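Local coordinates for PCP domain (Thermobifida fusca, PDB 7KW3), which probably carries amino acid or peptide intermediates on a phosphopantetheine arm between the catalytic domains of a non-ribosomal peptide synthetase, at residues A15-V20 with D24-D29. Residues are numbered along the deposited sequence; the frame is centred on the assembly and turned at random.
Sequences AVYAEV and DKVGAD
V26 and the pair Y17 and A18 carry the contact between the last turns of helix 8-21 and the loop that follows it, which folds back along the helix it has just left. The CB of V26 points toward the helix, and its two methyls divide the work. CG1, anti to the backbone N (chi1 150°), turns to Y17, where it lies 3.9 Å from Y17 CB and 4.1 Å from Y17 CD2, approaching the ring obliquely. CG2 rests instead on the helix backbone, 4.1 Å from A18 CA, with the methyl A18 CB nearly as close at 4.2 Å. The side chains of Y17 and V26 cross at about a right angle, and the valine meets the root of the tyrosine and one ring carbon, while the hydroxyl end lies farther on. The short side chain of A18 lets the loop backbone come close: A18 CB is 3.9 Å from the carbonyl D24 O and 4.1 Å from K25 CA. No hydrogen bond joins the two segments, and the contact rests on van der Waals packing alone. An alanine in place of V26 takes away both methyls, which would probably open a gap beside Y17 CB and over A18 and leave the loop less firmly held against the helix. K25 directs its CB away from the helix, and its NZ forms a salt bridge with E4, outside both segments. Beyond the contact, the Y17 ring packs edge-to-face with F32, and its OH is hydrogen-bonded to P65 O. In the small helical carrier-protein fold, the tyrosine thus reaches from helix 8-21 to L45 of helix 39-51 and to V67 and L70 of helix 67-73, while V26 brings the long first loop onto this buried core and also touches L35 farther along it.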
# COMPACT_ATOMS: atom_id res chain seq x y z
N ALA A 15 -4.05 -5.23 1.88
CA ALA A 15 -4.82 -5.98 0.90
C ALA A 15 -4.45 -5.57 -0.51
O ALA A 15 -4.31 -6.43 -1.40
CB ALA A 15 -6.32 -5.78 1.16
N VAL A 16 -4.24 -4.27 -0.74
CA VAL A 16 -3.92 -3.78 -2.08
C VAL A 16 -2.51 -4.19 -2.49
O VAL A 16 -2.28 -4.57 -3.64
CB VAL A 16 -4.14 -2.26 -2.16
CG1 VAL A 16 -3.58 -1.70 -3.46
CG2 VAL A 16 -5.62 -1.93 -2.05
N TYR A 17 -1.55 -4.14 -1.55
CA TYR A 17 -0.21 -4.68 -1.83
C TYR A 17 -0.29 -6.12 -2.28
O TYR A 17 0.34 -6.51 -3.27
CB TYR A 17 0.68 -4.62 -0.59
CG TYR A 17 1.46 -3.36 -0.33
CD1 TYR A 17 0.88 -2.11 -0.48
CD2 TYR A 17 2.76 -3.44 0.16
CE1 TYR A 17 1.60 -0.96 -0.20
CE2 TYR A 17 3.49 -2.29 0.44
CZ TYR A 17 2.90 -1.06 0.27
OH TYR A 17 3.62 0.08 0.58
N ALA A 18 -1.03 -6.95 -1.54
CA ALA A 18 -1.12 -8.36 -1.88
C ALA A 18 -1.74 -8.55 -3.25
O ALA A 18 -1.27 -9.35 -4.06
CB ALA A 18 -1.92 -9.11 -0.81
N GLU A 19 -2.79 -7.78 -3.55
CA GLU A 19 -3.45 -7.91 -4.84
C GLU A 19 -2.55 -7.45 -5.98
O GLU A 19 -2.46 -8.10 -7.02
CB GLU A 19 -4.77 -7.13 -4.84
CG GLU A 19 -5.47 -7.10 -6.19
CD GLU A 19 -6.35 -5.85 -6.36
OE1 GLU A 19 -6.65 -5.49 -7.52
OE2 GLU A 19 -6.73 -5.22 -5.33
N VAL A 20 -1.86 -6.32 -5.78
CA VAL A 20 -1.04 -5.75 -6.85
C VAL A 20 0.21 -6.60 -7.08
O VAL A 20 0.62 -6.82 -8.22
CB VAL A 20 -0.68 -4.29 -6.52
CG1 VAL A 20 0.52 -3.83 -7.31
CG2 VAL A 20 -1.86 -3.38 -6.80
N ASP A 24 -0.51 -13.72 -1.54
CA ASP A 24 -1.70 -14.12 -0.78
C ASP A 24 -2.04 -13.09 0.28
O ASP A 24 -3.18 -12.64 0.40
CB ASP A 24 -1.47 -15.48 -0.14
CG ASP A 24 -1.25 -16.58 -1.16
OD1 ASP A 24 -1.47 -16.31 -2.36
OD2 ASP A 24 -0.85 -17.70 -0.77
N LYS A 25 -1.05 -12.72 1.08
CA LYS A 25 -1.25 -11.79 2.17
C LYS A 25 0.09 -11.13 2.43
O LYS A 25 1.15 -11.69 2.14
CB LYS A 25 -1.78 -12.50 3.42
CG LYS A 25 -2.24 -11.61 4.56
CD LYS A 25 -2.88 -12.46 5.66
CE LYS A 25 -3.12 -11.66 6.93
NZ LYS A 25 -4.00 -12.42 7.86
N VAL A 26 0.03 -9.92 2.97
CA VAL A 26 1.19 -9.06 3.14
C VAL A 26 1.08 -8.40 4.51
O VAL A 26 -0.02 -8.02 4.95
CB VAL A 26 1.24 -8.04 1.98
CG1 VAL A 26 1.88 -6.75 2.40
CG2 VAL A 26 1.96 -8.65 0.79
N GLY A 27 2.21 -8.29 5.22
CA GLY A 27 2.20 -7.72 6.55
C GLY A 27 2.21 -6.20 6.56
O GLY A 27 2.57 -5.53 5.59
N ALA A 28 1.81 -5.64 7.69
CA ALA A 28 1.83 -4.19 7.81
C ALA A 28 3.23 -3.59 7.77
O ALA A 28 3.37 -2.38 7.62
CB ALA A 28 1.11 -3.76 9.09
N ASP A 29 4.27 -4.41 7.92
CA ASP A 29 5.65 -3.95 7.82
C ASP A 29 6.28 -4.24 6.46
O ASP A 29 7.49 -4.07 6.30
CB ASP A 29 6.48 -4.58 8.94
CG ASP A 29 6.41 -6.11 8.92
OD1 ASP A 29 5.69 -6.70 8.08
OD2 ASP A 29 7.09 -6.72 9.76